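Protein-S-isoprenylcysteine O-methyltransferase (Tribolium castaneum, PDB 5V7P) methylates the C-terminal carboxylate of isoprenylated cysteines in proteins, using S-adenosyl-L-methionine as methyl donor in the endoplasmic reticulum membrane. Local coordinates at residues H186-E191 against K244-I249. Sequence-based numbering, arbitrary orientation.
With SAH (S-adenosyl-L-homocysteine), chain C.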
# COMPACT_ATOMS: atom_id res chain seq x y z
N HIS A 186 4.68 0.23 -7.23
CA HIS A 186 3.82 0.54 -6.10
C HIS A 186 3.12 1.88 -6.27
O HIS A 186 2.06 2.10 -5.67
CB HIS A 186 4.62 0.54 -4.80
CG HIS A 186 4.75 -0.81 -4.16
ND1 HIS A 186 5.85 -1.18 -3.41
CD2 HIS A 186 3.91 -1.87 -4.15
CE1 HIS A 186 5.68 -2.41 -2.97
NE2 HIS A 186 4.51 -2.86 -3.41
N LEU A 187 3.68 2.77 -7.09
CA LEU A 187 3.10 4.08 -7.36
C LEU A 187 2.56 4.11 -8.78
O LEU A 187 3.26 3.74 -9.72
CB LEU A 187 4.14 5.18 -7.17
CG LEU A 187 4.35 5.70 -5.75
CD1 LEU A 187 4.51 4.58 -4.74
CD2 LEU A 187 5.57 6.62 -5.71
N VAL A 188 1.30 4.54 -8.92
CA VAL A 188 0.71 4.68 -10.25
C VAL A 188 1.50 5.70 -11.05
O VAL A 188 1.85 6.78 -10.55
CB VAL A 188 -0.77 5.07 -10.14
CG1 VAL A 188 -1.37 5.31 -11.52
CG2 VAL A 188 -1.55 3.99 -9.40
N GLN A 189 1.79 5.36 -12.30
CA GLN A 189 2.60 6.20 -13.18
C GLN A 189 1.69 7.01 -14.10
O GLN A 189 0.77 6.45 -14.71
CB GLN A 189 3.57 5.35 -14.00
CG GLN A 189 4.50 4.49 -13.17
CD GLN A 189 5.41 5.31 -12.28
OE1 GLN A 189 6.25 6.07 -12.77
NE2 GLN A 189 5.26 5.15 -10.97
N CYS A 190 1.96 8.31 -14.21
CA CYS A 190 1.24 9.17 -15.13
C CYS A 190 2.01 9.46 -16.41
O CYS A 190 1.43 10.00 -17.35
CB CYS A 190 0.88 10.49 -14.45
SG CYS A 190 2.30 11.55 -14.13
N GLU A 191 3.29 9.12 -16.46
CA GLU A 191 4.11 9.29 -17.65
C GLU A 191 4.64 7.94 -18.11
O GLU A 191 4.97 7.08 -17.28
CB GLU A 191 5.27 10.26 -17.39
CG GLU A 191 4.83 11.70 -17.17
CD GLU A 191 5.99 12.65 -16.98
OE1 GLU A 191 7.09 12.18 -16.60
OE2 GLU A 191 5.81 13.86 -17.21
N LYS A 244 -11.50 0.97 -6.86
CA LYS A 244 -12.30 1.60 -7.91
C LYS A 244 -11.70 2.93 -8.32
O LYS A 244 -11.49 3.19 -9.51
CB LYS A 244 -13.75 1.78 -7.44
CG LYS A 244 -14.63 2.53 -8.43
CD LYS A 244 -16.07 2.61 -7.96
CE LYS A 244 -16.97 3.25 -9.00
NZ LYS A 244 -16.99 4.74 -8.90
N GLU A 245 -11.42 3.80 -7.34
CA GLU A 245 -10.77 5.07 -7.64
C GLU A 245 -9.41 4.85 -8.28
O GLU A 245 -9.09 5.43 -9.32
CB GLU A 245 -10.63 5.91 -6.37
CG GLU A 245 -11.93 6.53 -5.88
CD GLU A 245 -11.70 7.47 -4.71
OE1 GLU A 245 -12.35 7.27 -3.65
OE2 GLU A 245 -10.88 8.41 -4.83
N ARG A 246 -8.59 3.99 -7.67
CA ARG A 246 -7.23 3.77 -8.16
C ARG A 246 -7.25 3.24 -9.59
O ARG A 246 -6.53 3.74 -10.46
CB ARG A 246 -6.49 2.82 -7.23
CG ARG A 246 -5.00 2.69 -7.52
CD ARG A 246 -4.34 1.72 -6.56
NE ARG A 246 -2.90 1.63 -6.78
CZ ARG A 246 -1.98 2.33 -6.12
NH1 ARG A 246 -2.32 3.20 -5.18
NH2 ARG A 246 -0.70 2.15 -6.41
N ILE A 247 -8.07 2.22 -9.85
CA ILE A 247 -8.13 1.62 -11.18
C ILE A 247 -8.59 2.64 -12.21
O ILE A 247 -8.09 2.69 -13.33
CB ILE A 247 -9.04 0.37 -11.17
CG1 ILE A 247 -8.31 -0.79 -10.50
CG2 ILE A 247 -9.48 -0.01 -12.58
CD1 ILE A 247 -9.17 -2.01 -10.25
N TYR A 248 -9.57 3.48 -11.84
CA TYR A 248 -10.15 4.42 -12.79
C TYR A 248 -9.09 5.37 -13.33
O TYR A 248 -8.92 5.52 -14.54
CB TYR A 248 -11.29 5.19 -12.13
CG TYR A 248 -12.11 6.01 -13.09
CD1 TYR A 248 -13.05 5.41 -13.92
CD2 TYR A 248 -11.95 7.39 -13.17
CE1 TYR A 248 -13.81 6.16 -14.80
CE2 TYR A 248 -12.71 8.15 -14.05
CZ TYR A 248 -13.64 7.53 -14.86
OH TYR A 248 -14.39 8.27 -15.73
N ILE A 249 -8.35 6.03 -12.43
CA ILE A 249 -7.28 6.92 -12.86
C ILE A 249 -6.16 6.13 -13.52
O ILE A 249 -5.52 6.61 -14.47
CB ILE A 249 -6.75 7.74 -11.67
CG1 ILE A 249 -5.69 8.75 -12.11
CG2 ILE A 249 -6.18 6.83 -10.59
CD1 ILE A 249 -6.23 9.88 -12.96
N SAH C . -2.99 -2.67 -11.85
CA SAH C . -2.02 -3.73 -12.08
CB SAH C . -0.61 -3.23 -11.81
CG SAH C . -0.43 -2.53 -10.46
SD SAH C . 1.20 -1.74 -10.34
C SAH C . -2.32 -4.95 -11.21
O SAH C . -3.10 -4.87 -10.26
OXT SAH C . -1.79 -6.04 -11.44
C5' SAH C . 0.67 -0.16 -11.06
C4' SAH C . 1.40 0.20 -12.34
O4' SAH C . 1.29 -0.85 -13.28
C3' SAH C . 0.80 1.44 -12.97
O3' SAH C . 1.77 2.46 -13.10
C2' SAH C . 0.28 1.01 -14.33
O2' SAH C . 0.64 1.93 -15.33
C1' SAH C . 0.92 -0.36 -14.55
N9 SAH C . 0.03 -1.33 -15.22
C8 SAH C . -1.27 -1.63 -14.91
N7 SAH C . -1.71 -2.58 -15.76
C5 SAH C . -0.71 -2.90 -16.61
C6 SAH C . -0.63 -3.79 -17.67
N6 SAH C . -1.67 -4.55 -18.00
N1 SAH C . 0.55 -3.89 -18.37
C2 SAH C . 1.64 -3.12 -18.03
N3 SAH C . 1.55 -2.23 -16.98
C4 SAH C . 0.39 -2.12 -16.28
O HOH W 1 0.54 4.31 -4.08
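R246 reaches from helix 231-258 to H186 and V188 in the loop after helix 156-180, probably on the cytoplasmic side. From CB the chain runs extended to NE, with CG anti to the backbone N (chi1 -170°). This carries the guanidinium across to the loop. R246 CG comes within 4.1 Å of V188 CG2, at the start of the overlap. R246 NE lies 3.8 Å from V188 CG2, and its N-H is bonded to the hydroxyl of Y212. CZ and NH2 follow over V188 CG2, which sits against one guanidinium face, offset toward the rim. R246 NH2 is 3.6 Å from V188 CG2. V188 CG2 stands anti to its own carbonyl carbon, beside the backbone N, and this turns it onto the arginine. At the tip, R246 NH2 meets H186 O at 2.9 Å near the guanidinium plane. The bond is bent (126°) and weak. R246 NH1 donates to a water O at 3.3 Å, and the same water lies near H186 O and may donate to it.

The loop and helix belong to an all-helical membrane enzyme of the isoprenylcysteine carboxyl methyltransferase family, and both help build the cofactor pocket. Q189 N donates to the ribose O3' of S-adenosyl-L-homocysteine at 3.0 Å. E250, four residues after R246, also bonds the cofactor and packs on V188. R246 itself is inferred to bind substrate, and Y212, its hydroxyl partner, is a cofactor-binding residue. With a leucine in place of R246, the Y212 hydroxyl and H186 O would probably lose their shared link to the helix, and the V188 methyl its flat cover. Within the loop, Q189 NE2 bonds back to L187 O at 2.7 Å, nearly straight (166°) but from above the carbonyl plane. A chain of another protein packs on this surface too: one of its acidic side chains accepts from V188 N.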